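Local coordinates for protein 4-alpha-glucanotransferase (Corynebacterium glutamicum, PDB 5B68) that is an amylomaltase-type enzyme, with a catalytic domain of the TIM-barrel class preceded by an N-terminal beta-sandwich domain, at residues A182-V187 and N199-L204; R188-W193 and S684-S689; M195-D200 and Y247-D252; D282-N287 and C674-D679. One frame throughout, in Å; residues are numbered along the deposited sequence.

Contact 1: residues A182-V187 and N199-L204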
loop_
_atom_site.group_PDB
_atom_site.type_symbol
_atom_site.label_atom_id
_atom_site.label_comp_id
_atom_site.label_asym_id
_atom_site.label_seq_id
_atom_site.Cartn_x
_atom_site.Cartn_y
_atom_site.Cartn_z
ATOM N N ALA A 182 11.410 -1.152 9.689
ATOM C CA ALA A 182 12.025 0.131 9.936
ATOM C C ALA A 182 11.315 1.224 9.123
ATOM O O ALA A 182 10.947 0.993 7.970
ATOM C CB ALA A 182 13.475 0.146 9.562
ATOM N N GLN A 183 11.136 2.382 9.754
ATOM C CA GLN A 183 10.715 3.584 9.038
ATOM C C GLN A 183 11.967 4.214 8.466
ATOM O O GLN A 183 12.699 4.978 9.135
ATOM C CB GLN A 183 9.946 4.520 9.954
ATOM C CG GLN A 183 8.713 3.895 10.502
ATOM C CD GLN A 183 7.604 3.758 9.467
ATOM O OE1 GLN A 183 7.134 4.773 8.970
ATOM N NE2 GLN A 183 7.160 2.540 9.170
ATOM N N ILE A 184 12.320 3.847 7.234
ATOM C CA ILE A 184 13.674 4.102 6.752
ATOM C C ILE A 184 14.104 5.581 6.702
ATOM O O ILE A 184 15.285 5.878 6.894
ATOM C CB ILE A 184 13.971 3.341 5.393
ATOM C CG1 ILE A 184 15.454 3.313 5.059
ATOM C CG2 ILE A 184 13.178 3.984 4.278
ATOM C CD1 ILE A 184 16.243 2.557 6.097
ATOM N N TYR A 185 13.164 6.474 6.429
ATOM C CA TYR A 185 13.443 7.952 6.422
ATOM C C TYR A 185 13.992 8.382 7.821
ATOM O O TYR A 185 14.723 9.349 7.942
ATOM C CB TYR A 185 12.137 8.755 6.111
ATOM C CG TYR A 185 10.955 8.388 6.932
ATOM C CD1 TYR A 185 10.782 8.946 8.214
ATOM C CD2 TYR A 185 10.041 7.435 6.518
ATOM C CE1 TYR A 185 9.751 8.578 9.004
ATOM C CE2 TYR A 185 8.976 7.041 7.323
ATOM C CZ TYR A 185 8.866 7.624 8.582
ATOM O OH TYR A 185 7.873 7.271 9.424
ATOM N N SER A 186 13.595 7.650 8.850
ATOM C CA SER A 186 13.987 7.992 10.222
ATOM C C SER A 186 15.293 7.380 10.685
ATOM O O SER A 186 15.749 7.728 11.776
ATOM C CB SER A 186 12.901 7.594 11.238
ATOM O OG SER A 186 12.821 6.176 11.486
ATOM N N VAL A 187 15.877 6.482 9.901
ATOM C CA VAL A 187 17.092 5.791 10.294
ATOM C C VAL A 187 18.264 6.303 9.490
ATOM O O VAL A 187 18.279 6.216 8.288
ATOM C CB VAL A 187 16.990 4.280 10.041
ATOM C CG1 VAL A 187 18.174 3.552 10.637
ATOM C CG2 VAL A 187 15.706 3.737 10.590
ATOM N N ASN A 199 20.776 3.920 0.155
ATOM C CA ASN A 199 21.974 3.306 0.663
ATOM C C ASN A 199 21.768 2.778 2.045
ATOM O O ASN A 199 22.080 1.625 2.343
ATOM C CB ASN A 199 23.147 4.310 0.632
ATOM C CG ASN A 199 24.468 3.679 1.019
ATOM O OD1 ASN A 199 24.654 3.259 2.147
ATOM N ND2 ASN A 199 25.388 3.610 0.073
ATOM N N ASP A 200 21.196 3.639 2.881
ATOM C CA ASP A 200 20.825 3.233 4.218
ATOM C C ASP A 200 19.918 2.010 4.279
ATOM O O ASP A 200 20.048 1.188 5.182
ATOM C CB ASP A 200 20.183 4.358 5.026
ATOM C CG ASP A 200 21.083 5.594 5.142
ATOM O OD1 ASP A 200 22.233 5.417 5.489
ATOM O OD2 ASP A 200 20.599 6.746 4.936
ATOM N N LEU A 201 18.975 1.941 3.348
ATOM C CA LEU A 201 18.065 0.779 3.214
ATOM C C LEU A 201 18.848 -0.511 3.076
ATOM O O LEU A 201 18.622 -1.534 3.798
ATOM C CB LEU A 201 17.109 0.984 2.034
ATOM C CG LEU A 201 16.123 -0.146 1.715
ATOM C CD1 LEU A 201 15.236 -0.355 2.908
ATOM C CD2 LEU A 201 15.326 0.220 0.487
ATOM N N GLY A 202 19.743 -0.541 2.107
ATOM C CA GLY A 202 20.538 -1.728 1.879
ATOM C C GLY A 202 21.522 -2.067 3.016
ATOM O O GLY A 202 21.685 -3.219 3.373
ATOM N N ASN A 203 22.072 -1.031 3.635
ATOM C CA ASN A 203 23.006 -1.131 4.755
ATOM C C ASN A 203 22.267 -1.753 5.946
ATOM O O ASN A 203 22.724 -2.762 6.476
ATOM C CB ASN A 203 23.513 0.285 5.115
ATOM C CG ASN A 203 24.670 0.273 6.139
ATOM O OD1 ASN A 203 25.086 -0.799 6.650
ATOM N ND2 ASN A 203 25.146 1.478 6.485
ATOM N N LEU A 204 21.134 -1.158 6.310
ATOM C CA LEU A 204 20.299 -1.649 7.429
ATOM C C LEU A 204 19.924 -3.102 7.146
ATOM O O LEU A 204 20.007 -3.944 8.070
ATOM C CB LEU A 204 19.097 -0.814 7.671
ATOM C CG LEU A 204 18.161 -1.148 8.824
ATOM C CD1 LEU A 204 18.902 -1.188 10.132
ATOM C CD2 LEU A 204 16.990 -0.221 8.840
#

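Contact 2: residues R188-W193 and S684-S689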
loop_
_atom_site.group_PDB
_atom_site.type_symbol
_atom_site.label_atom_id
_atom_site.label_comp_id
_atom_site.label_asym_id
_atom_site.label_seq_id
_atom_site.Cartn_x
_atom_site.Cartn_y
_atom_site.Cartn_z
ATOM N N ARG A 188 19.267 6.795 10.190
ATOM C CA ARG A 188 20.378 7.454 9.570
ATOM C C ARG A 188 21.675 6.689 9.785
ATOM O O ARG A 188 21.857 6.023 10.781
ATOM C CB ARG A 188 20.535 8.859 10.147
ATOM C CG ARG A 188 19.524 9.881 9.664
ATOM C CD ARG A 188 18.238 9.858 10.465
ATOM N NE ARG A 188 18.431 10.212 11.859
ATOM C CZ ARG A 188 18.463 11.447 12.340
ATOM N NH1 ARG A 188 18.328 12.488 11.542
ATOM N NH2 ARG A 188 18.642 11.642 13.627
ATOM N N SER A 189 22.551 6.786 8.801
ATOM C CA SER A 189 23.943 6.401 8.906
ATOM C C SER A 189 24.761 7.660 9.109
ATOM O O SER A 189 24.225 8.738 9.141
ATOM C CB SER A 189 24.403 5.674 7.651
ATOM O OG SER A 189 24.473 6.537 6.546
ATOM N N THR A 190 26.064 7.518 9.234
ATOM C CA THR A 190 26.919 8.690 9.353
ATOM C C THR A 190 26.820 9.572 8.114
ATOM O O THR A 190 26.896 10.771 8.212
ATOM C CB THR A 190 28.378 8.306 9.582
ATOM O OG1 THR A 190 28.816 7.500 8.500
ATOM C CG2 THR A 190 28.506 7.522 10.827
ATOM N N LEU A 191 26.706 8.944 6.952
ATOM C CA LEU A 191 26.627 9.651 5.687
ATOM C C LEU A 191 25.240 10.129 5.188
ATOM O O LEU A 191 25.187 10.895 4.272
ATOM C CB LEU A 191 27.342 8.854 4.602
ATOM C CG LEU A 191 28.784 8.445 4.905
ATOM C CD1 LEU A 191 29.313 7.456 3.889
ATOM C CD2 LEU A 191 29.696 9.650 4.999
ATOM N N SER A 192 24.140 9.692 5.784
ATOM C CA SER A 192 22.819 10.148 5.361
ATOM C C SER A 192 22.749 11.693 5.367
ATOM O O SER A 192 23.307 12.357 6.258
ATOM C CB SER A 192 21.727 9.649 6.274
ATOM O OG SER A 192 21.849 8.235 6.499
ATOM N N TRP A 193 21.965 12.247 4.444
ATOM C CA TRP A 193 21.623 13.683 4.500
ATOM C C TRP A 193 20.501 13.983 5.435
ATOM O O TRP A 193 19.395 14.404 5.026
ATOM C CB TRP A 193 21.354 14.231 3.085
ATOM C CG TRP A 193 22.545 14.318 2.210
ATOM C CD1 TRP A 193 23.696 13.548 2.239
ATOM C CD2 TRP A 193 22.721 15.225 1.107
ATOM N NE1 TRP A 193 24.528 13.919 1.234
ATOM C CE2 TRP A 193 23.962 14.948 0.532
ATOM C CE3 TRP A 193 21.921 16.218 0.537
ATOM C CZ2 TRP A 193 24.444 15.636 -0.585
ATOM C CZ3 TRP A 193 22.428 16.913 -0.589
ATOM C CH2 TRP A 193 23.659 16.594 -1.117
ATOM N N SER A 684 20.333 9.809 19.276
ATOM C CA SER A 684 20.297 9.196 17.932
ATOM C C SER A 684 21.047 7.863 17.892
ATOM O O SER A 684 22.179 7.749 18.369
ATOM C CB SER A 684 20.905 10.126 16.919
ATOM O OG SER A 684 21.025 9.508 15.650
ATOM N N VAL A 685 20.457 6.829 17.274
ATOM C CA VAL A 685 21.196 5.591 17.040
ATOM C C VAL A 685 21.443 5.448 15.544
ATOM O O VAL A 685 20.456 5.261 14.808
ATOM C CB VAL A 685 20.392 4.374 17.545
ATOM C CG1 VAL A 685 21.213 3.106 17.324
ATOM C CG2 VAL A 685 20.053 4.591 19.036
ATOM N N LEU A 686 22.699 5.543 15.121
ATOM C CA LEU A 686 23.060 5.339 13.737
ATOM C C LEU A 686 23.061 3.873 13.357
ATOM O O LEU A 686 23.328 3.002 14.213
ATOM C CB LEU A 686 24.378 5.953 13.363
ATOM C CG LEU A 686 24.521 7.481 13.616
ATOM C CD1 LEU A 686 25.946 7.931 13.252
ATOM C CD2 LEU A 686 23.508 8.287 12.816
ATOM N N ILE A 687 22.962 3.607 12.037
ATOM C CA ILE A 687 23.044 2.190 11.577
ATOM C C ILE A 687 24.356 1.552 12.034
ATOM O O ILE A 687 24.406 0.372 12.438
ATOM C CB ILE A 687 22.912 2.073 10.061
ATOM C CG1 ILE A 687 21.510 2.455 9.680
ATOM C CG2 ILE A 687 23.242 0.653 9.575
ATOM C CD1 ILE A 687 21.294 2.775 8.205
ATOM N N GLU A 688 25.414 2.352 12.014
ATOM C CA GLU A 688 26.763 1.878 12.308
ATOM C C GLU A 688 26.897 1.402 13.746
ATOM O O GLU A 688 27.731 0.555 14.038
ATOM C CB GLU A 688 27.820 2.959 12.013
ATOM C CG GLU A 688 28.127 3.105 10.534
ATOM C CD GLU A 688 27.198 4.060 9.835
ATOM O OE1 GLU A 688 26.223 4.596 10.445
ATOM O OE2 GLU A 688 27.488 4.281 8.668
ATOM N N SER A 689 26.080 1.954 14.616
ATOM C CA SER A 689 26.122 1.641 16.012
ATOM C C SER A 689 25.157 0.616 16.448
ATOM O O SER A 689 25.093 0.355 17.661
ATOM C CB SER A 689 25.715 2.860 16.803
ATOM O OG SER A 689 26.648 3.846 16.560
HETATM O O HOH W 1 18.597 8.797 14.466
HETATM O O HOH W 2 19.194 6.670 12.850
HETATM O O HOH W 3 27.919 5.907 6.709
#

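Contact 3: residues M195-D200 and Y247-D252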
loop_
_atom_site.group_PDB
_atom_site.type_symbol
_atom_site.label_atom_id
_atom_site.label_comp_id
_atom_site.label_asym_id
_atom_site.label_seq_id
_atom_site.Cartn_x
_atom_site.Cartn_y
_atom_site.Cartn_z
ATOM N N MET A 195 18.396 12.180 6.734
ATOM C CA MET A 195 17.289 11.253 6.712
ATOM C C MET A 195 17.720 10.029 5.928
ATOM O O MET A 195 18.594 10.112 5.101
ATOM C CB MET A 195 16.045 11.922 6.120
ATOM C CG MET A 195 15.846 11.746 4.632
ATOM S SD MET A 195 14.407 12.549 3.900
ATOM C CE MET A 195 13.242 11.222 3.675
ATOM N N GLY A 196 17.108 8.896 6.200
ATOM C CA GLY A 196 17.595 7.660 5.543
ATOM C C GLY A 196 17.314 7.670 4.045
ATOM O O GLY A 196 16.302 8.293 3.597
ATOM N N ASP A 197 18.140 6.977 3.318
ATOM C CA ASP A 197 18.116 6.941 1.858
ATOM C C ASP A 197 18.276 5.511 1.378
ATOM O O ASP A 197 18.276 4.572 2.210
ATOM C CB ASP A 197 19.174 7.935 1.310
ATOM C CG ASP A 197 20.618 7.594 1.709
ATOM O OD1 ASP A 197 20.973 6.393 1.771
ATOM O OD2 ASP A 197 21.436 8.520 1.937
ATOM N N PHE A 198 18.358 5.302 0.063
ATOM C CA PHE A 198 18.400 3.891 -0.467
ATOM C C PHE A 198 19.674 3.177 -0.021
ATOM O O PHE A 198 19.715 1.949 0.085
ATOM C CB PHE A 198 18.330 3.823 -2.036
ATOM C CG PHE A 198 17.059 4.431 -2.609
ATOM C CD1 PHE A 198 15.824 3.927 -2.273
ATOM C CD2 PHE A 198 17.128 5.425 -3.563
ATOM C CE1 PHE A 198 14.663 4.429 -2.847
ATOM C CE2 PHE A 198 15.978 5.928 -4.153
ATOM C CZ PHE A 198 14.738 5.462 -3.749
ATOM N N ASN A 199 20.776 3.920 0.155
ATOM C CA ASN A 199 21.974 3.306 0.663
ATOM C C ASN A 199 21.768 2.778 2.045
ATOM O O ASN A 199 22.080 1.625 2.343
ATOM C CB ASN A 199 23.147 4.310 0.632
ATOM C CG ASN A 199 24.468 3.679 1.019
ATOM O OD1 ASN A 199 24.654 3.259 2.147
ATOM N ND2 ASN A 199 25.388 3.610 0.073
ATOM N N ASP A 200 21.196 3.639 2.881
ATOM C CA ASP A 200 20.825 3.233 4.218
ATOM C C ASP A 200 19.918 2.010 4.279
ATOM O O ASP A 200 20.048 1.188 5.182
ATOM C CB ASP A 200 20.183 4.358 5.026
ATOM C CG ASP A 200 21.083 5.594 5.142
ATOM O OD1 ASP A 200 22.233 5.417 5.489
ATOM O OD2 ASP A 200 20.599 6.746 4.936
ATOM N N TYR A 247 14.884 9.904 -1.572
ATOM C CA TYR A 247 15.675 8.803 -1.058
ATOM C C TYR A 247 16.970 8.509 -1.828
ATOM O O TYR A 247 17.750 7.704 -1.396
ATOM C CB TYR A 247 14.830 7.534 -0.978
ATOM C CG TYR A 247 13.686 7.569 0.007
ATOM C CD1 TYR A 247 13.914 7.613 1.368
ATOM C CD2 TYR A 247 12.378 7.526 -0.426
ATOM C CE1 TYR A 247 12.876 7.634 2.260
ATOM C CE2 TYR A 247 11.345 7.547 0.456
ATOM C CZ TYR A 247 11.596 7.603 1.803
ATOM O OH TYR A 247 10.553 7.609 2.663
ATOM N N ILE A 248 17.188 9.158 -2.964
ATOM C CA ILE A 248 18.380 8.974 -3.688
ATOM C C ILE A 248 19.589 9.433 -2.858
ATOM O O ILE A 248 19.546 10.543 -2.253
ATOM C CB ILE A 248 18.359 9.788 -4.980
ATOM C CG1 ILE A 248 17.291 9.235 -5.960
ATOM C CG2 ILE A 248 19.713 9.751 -5.633
ATOM C CD1 ILE A 248 17.075 10.161 -7.156
ATOM N N ARG A 249 20.634 8.616 -2.812
ATOM C CA ARG A 249 21.901 9.071 -2.267
ATOM C C ARG A 249 22.718 9.532 -3.436
ATOM O O ARG A 249 23.167 8.748 -4.239
ATOM C CB ARG A 249 22.680 7.983 -1.559
ATOM C CG ARG A 249 24.047 8.495 -1.133
ATOM C CD ARG A 249 24.730 7.661 -0.076
ATOM N NE ARG A 249 24.040 7.647 1.198
ATOM C CZ ARG A 249 24.548 7.073 2.273
ATOM N NH1 ARG A 249 25.732 6.508 2.189
ATOM N NH2 ARG A 249 23.888 7.050 3.407
ATOM N N VAL A 250 22.927 10.823 -3.503
ATOM C CA VAL A 250 23.469 11.383 -4.741
ATOM C C VAL A 250 24.877 10.967 -4.996
ATOM O O VAL A 250 25.314 10.788 -6.156
ATOM C CB VAL A 250 23.283 12.937 -4.793
ATOM C CG1 VAL A 250 21.825 13.344 -4.623
ATOM C CG2 VAL A 250 24.193 13.655 -3.785
ATOM N N GLU A 251 25.645 10.826 -3.902
ATOM C CA GLU A 251 27.035 10.368 -3.993
ATOM C C GLU A 251 27.210 8.958 -4.560
ATOM O O GLU A 251 28.278 8.637 -5.066
ATOM C CB GLU A 251 27.793 10.501 -2.641
ATOM C CG GLU A 251 27.822 11.908 -2.047
ATOM C CD GLU A 251 26.691 12.217 -1.095
ATOM O OE1 GLU A 251 25.607 11.505 -1.105
ATOM O OE2 GLU A 251 26.872 13.185 -0.325
ATOM N N ASP A 252 26.159 8.125 -4.524
ATOM C CA ASP A 252 26.240 6.786 -5.140
ATOM C C ASP A 252 25.943 6.748 -6.642
ATOM O O ASP A 252 26.124 5.703 -7.301
ATOM C CB ASP A 252 25.209 5.841 -4.438
ATOM C CG ASP A 252 25.586 5.493 -3.016
ATOM O OD1 ASP A 252 26.708 5.827 -2.565
ATOM O OD2 ASP A 252 24.744 4.909 -2.317
#

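Contact 4: residues D282-N287 and C674-D679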
loop_
_atom_site.group_PDB
_atom_site.type_symbol
_atom_site.label_atom_id
_atom_site.label_comp_id
_atom_site.label_asym_id
_atom_site.label_seq_id
_atom_site.Cartn_x
_atom_site.Cartn_y
_atom_site.Cartn_z
ATOM N N ASP A 282 16.629 15.873 16.729
ATOM C CA ASP A 282 15.747 16.877 16.134
ATOM C C ASP A 282 14.841 16.276 15.063
ATOM O O ASP A 282 15.262 15.393 14.337
ATOM C CB ASP A 282 16.592 18.005 15.521
ATOM C CG ASP A 282 17.347 18.833 16.564
ATOM O OD1 ASP A 282 17.077 18.713 17.774
ATOM O OD2 ASP A 282 18.256 19.574 16.142
ATOM N N ILE A 283 13.613 16.783 14.969
ATOM C CA ILE A 283 12.661 16.302 14.018
ATOM C C ILE A 283 13.249 16.355 12.596
ATOM O O ILE A 283 14.146 17.165 12.295
ATOM C CB ILE A 283 11.233 16.909 14.194
ATOM C CG1 ILE A 283 11.204 18.433 14.022
ATOM C CG2 ILE A 283 10.679 16.535 15.567
ATOM C CD1 ILE A 283 11.281 18.913 12.592
ATOM N N ILE A 284 12.830 15.387 11.780
ATOM C CA ILE A 284 13.330 15.251 10.415
ATOM C C ILE A 284 12.695 16.383 9.556
ATOM O O ILE A 284 11.473 16.528 9.614
ATOM C CB ILE A 284 12.892 13.882 9.805
ATOM C CG1 ILE A 284 13.491 12.668 10.548
ATOM C CG2 ILE A 284 13.321 13.797 8.342
ATOM C CD1 ILE A 284 14.986 12.574 10.427
ATOM N N GLU A 285 13.492 17.073 8.748
ATOM C CA GLU A 285 12.983 18.120 7.796
ATOM C C GLU A 285 13.299 17.653 6.377
ATOM O O GLU A 285 14.446 17.657 5.935
ATOM C CB GLU A 285 13.556 19.542 8.049
ATOM C CG GLU A 285 13.036 20.620 7.063
ATOM C CD GLU A 285 11.488 20.691 6.907
ATOM O OE1 GLU A 285 10.847 21.362 7.761
ATOM O OE2 GLU A 285 10.872 20.083 5.944
ATOM N N ARG A 286 12.239 17.246 5.690
ATOM C CA ARG A 286 12.373 16.742 4.342
ATOM C C ARG A 286 12.632 17.904 3.394
ATOM O O ARG A 286 13.384 17.751 2.418
ATOM C CB ARG A 286 11.122 16.015 3.960
ATOM C CG ARG A 286 10.927 14.665 4.645
ATOM C CD ARG A 286 9.598 14.069 4.308
ATOM N NE ARG A 286 9.489 12.712 4.855
ATOM C CZ ARG A 286 9.196 12.398 6.119
ATOM N NH1 ARG A 286 9.200 11.138 6.484
ATOM N NH2 ARG A 286 8.930 13.316 7.042
ATOM N N ASN A 287 12.033 19.075 3.679
ATOM C CA ASN A 287 12.021 20.123 2.605
ATOM C C ASN A 287 13.359 20.640 2.232
ATOM O O ASN A 287 13.683 20.665 1.046
ATOM C CB ASN A 287 11.004 21.236 2.862
ATOM C CG ASN A 287 9.579 20.715 2.791
ATOM O OD1 ASN A 287 9.293 19.775 2.037
ATOM N ND2 ASN A 287 8.677 21.311 3.569
ATOM N N CYS A 674 8.126 12.231 11.282
ATOM C CA CYS A 674 9.352 13.009 11.385
ATOM C C CYS A 674 10.282 12.668 12.557
ATOM O O CYS A 674 11.170 13.430 12.862
ATOM C CB CYS A 674 9.012 14.490 11.453
ATOM S SG CYS A 674 8.089 15.063 10.014
ATOM N N ILE A 675 10.044 11.543 13.215
ATOM C CA ILE A 675 10.738 11.219 14.456
ATOM C C ILE A 675 11.944 10.327 14.180
ATOM O O ILE A 675 11.779 9.172 13.878
ATOM C CB ILE A 675 9.787 10.476 15.419
ATOM C CG1 ILE A 675 8.495 11.269 15.661
ATOM C CG2 ILE A 675 10.478 10.127 16.721
ATOM C CD1 ILE A 675 8.683 12.634 16.275
ATOM N N PRO A 676 13.149 10.872 14.309
ATOM C CA PRO A 676 14.391 10.084 14.061
ATOM C C PRO A 676 14.618 8.973 15.087
ATOM O O PRO A 676 14.098 9.041 16.226
ATOM C CB PRO A 676 15.489 11.094 14.174
ATOM C CG PRO A 676 14.966 12.051 15.175
ATOM C CD PRO A 676 13.492 12.167 14.940
ATOM N N LEU A 677 15.300 7.920 14.674
ATOM C CA LEU A 677 15.476 6.729 15.540
ATOM C C LEU A 677 16.363 7.143 16.729
ATOM O O LEU A 677 17.498 7.591 16.529
ATOM C CB LEU A 677 16.162 5.601 14.735
ATOM C CG LEU A 677 16.325 4.254 15.482
ATOM C CD1 LEU A 677 14.975 3.613 15.756
ATOM C CD2 LEU A 677 17.290 3.331 14.712
ATOM N N CYS A 678 15.836 7.001 17.943
ATOM C CA CYS A 678 16.640 7.321 19.122
ATOM C C CYS A 678 16.467 6.267 20.178
ATOM O O CYS A 678 15.415 5.622 20.205
ATOM C CB CYS A 678 16.214 8.666 19.688
ATOM S SG CYS A 678 16.529 10.081 18.578
ATOM N N ASP A 679 17.480 6.159 21.081
ATOM C CA ASP A 679 17.437 5.150 22.196
ATOM C C ASP A 679 16.611 5.671 23.372
ATOM O O ASP A 679 15.978 6.701 23.226
ATOM C CB ASP A 679 18.845 4.727 22.631
ATOM C CG ASP A 679 19.702 5.913 23.159
ATOM O OD1 ASP A 679 19.117 6.966 23.592
ATOM O OD2 ASP A 679 20.950 5.794 23.030
#

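Contact 1: residues A182-V187 and N199-L204
The backbones come within 6.5 Å of each other between Ile184 CA and Leu201 CA, where the loop turns through a short 3-10 segment, 184-186, and lies against one side of helix 198-209. Leu204 is the meeting point of the apolar side chains. Its CD2 methyl touches Ala182 CB at 3.6 Å and Ile184 CD1 at 4.0 Å, while Val187 CG1 lies more loosely at 4.3 Å from the same Leu204 CD2. Ile184 also meets the preceding turn of the helix. Its CG1 stands anti to the backbone N (chi1 -166°), and CD1 rests on the main chain, 3.8 Å from Leu201 CA. The branch of Leu201 itself packs on Leu367 and Ala370 of helix 349-376 and on Leu216 and Ile218 of strand 215-218. Leu650 of helix 650-654 also packs on Ala182, Val187 and Leu204, and the whole cluster is buried. Polar links lie within the loop, where Gln183 and Tyr185 point away from the helix. The Gln183 carbonyl oxygen accepts from both the amide and the hydroxyl of Ser186, the latter at 2.6 Å from Ser186 OG to Gln183 O, in the carbonyl plane on a lone pair. Tyr185 OH gives a similarly short bond, 2.6 Å, to Gln183 OE1. Asp200 borders the cluster, its carboxylate bonded to the hydroxyls of Ser192 and Ser189 and salt-bridged to Arg249. Strand 177-182, this helix and the neighbouring parallel strand 215-218 form a beta-alpha-beta unit, as expected of a TIM barrel.

Contact 2: residues R188-W193 and S684-S689
Arg188 and Ile687 make the direct backbone bond of this loop pair: Ile687 N donates to Arg188 O at 2.9 Å, with an N-H...O angle of 150°. The same carbonyl oxygen receives a CA-H...O contact, 3.3 Å from Leu686 CA. A second main-chain donor, Thr190 N, reaches Glu688 OE1 at 3.2 Å, on the syn side and 33° out of the carboxylate plane. The bend of Glu688 at chi2 (87°) places its CD near Thr190. Waters add three bridges. One joins Thr190 OG1 to Glu688 OE2, so both carboxylate oxygens are engaged. Another accepts from Arg188 N and donates to Val685 O, each at 2.7 Å. The third, in the guanidinium plane, accepts from Arg188 NH2 and donates to Ser684 OG, a hydroxyl that is also bonded to the Asn278 carbonyl; Arg188 NH1 is bonded to Gly194 O. Apolar contact falls chiefly to Leu686, whose two methyls diverge. CD1 meets Thr190 CG2 at 3.5 Å, the side chains crossing at about a right angle, while CD2 lies 4.0 Å from Arg188 CB. Main-chain groups and ordered waters thus supply most of the polar links between the loops. Direct polar pairing by a charged side chain comes from Glu688, at an exposed edge where solvent would probably weaken its electrostatic share.

Contact 3: residues M195-D200 and Y247-D252
Phe198 and Tyr247 meet in the tight interior of the contact. Tyr247 CB sits over one face of the Phe198 ring, 3.6 Å from the centroid, a CH-pi contact, while Phe198 N donates to Tyr247 O at 2.9 Å. Gly196 O approaches the edge of the Tyr247 ring in its plane. Alongside, Arg249 is gripped by two carboxylates: NE (2.8 Å) and NH2 (3.2 Å) both bond to Asp197 OD2, side-on, and NH2 forms a salt bridge at 3.1 Å to OD1 of Asp200, an acid also held by the Ser192 hydroxyl. Asn199 lays its CB over the guanidinium centre, 3.4 Å above the plane, its amide stacked at 5° to it, so the guanidinium is held at its edge by Asp197 and covered on one face by Asn199. Asp197 and Asp200 also form a capping box, Asp200 N donating to Asp197 OD1 and Asp197 N to Asp200 OD2. The partly exposed side is sparser: Asn199 ND2 gives a straight bond of 2.8 Å to the syn lone pair of Asp252 OD2, and a glycerol, probably from the crystallisation liquor, is hydrogen-bonded to the Asp252 carbonyl. The contact joins the N-terminus of helix 198-209 to the loop before helix 261-277, with helix 349-376 packing on Phe198 and helix 286-301 touching Met195 and Asp197.

Contact 4: residues D282-N287 and C674-D679
Ile284 and Cys674 bring together two loops of the TIM-barrel domain, one leading into helix 286-301, whose N-cap is Glu285, the other lying between helices 650-654 and 694-702. The backbones are tied by a nearly straight bond, Ile284 N to Cys674 O at 2.8 Å with an N-H...O angle of 170°. Ile283 CA adds a CA-H...O contact to the same oxygen. The two isoleucines place their branches differently around this bond. Ile284 points toward the other loop and has CG1 anti to its carbonyl carbon (chi1 -64°), which brings CG1 to 3.4 Å from Cys674 O. Its CD1 continues to Pro676 CB, 4.1 Å away, and the two side chains lie alongside with opposed directions. Ile283, nearer the surface, turns its CG2 to Ile675 CD1 in a loose contact of 4.4 Å. Pro676 also uses the next ring atom, CG lying 3.5 Å from Asp282 O, so that this one ring meets both Ile284 and the main chain of Asp282. The side chain of Arg188 packs on both Ile284 and Pro676. Arg286 runs extended from CG to NE and brings its guanidinium beside Cys674. That group is bonded to Trp673 O, forms a salt bridge with Asp232 and makes a cation-pi contact with Tyr185, partners that would fix its orientation. The sulphur meets it at the edge, in the guanidinium plane, with Cys674 SG 3.5 Å from Arg286 NH2.

In the fold
The four contacts cluster on the same side of the chain's centre, with centres about 9 Å (contacts 1 and 2, 1 and 3) to about 16 Å (contacts 3 and 4) apart. Contacts 1 and 3 share Asn199 and Asp200 on helix 198-209. The loop from strand 177-182 to that helix supplies residues to contacts 1, 2 and 3, whereas contacts 2 and 4 draw their second segments from the chain between helices 650-654 and 694-702. Backbone bonds connect Ser186 with Leu677 and Leu677 with Val685. Strands 177-182 and 645-649 are neighbours in the parallel sheet, so regions following its first and last strands along the chain meet here.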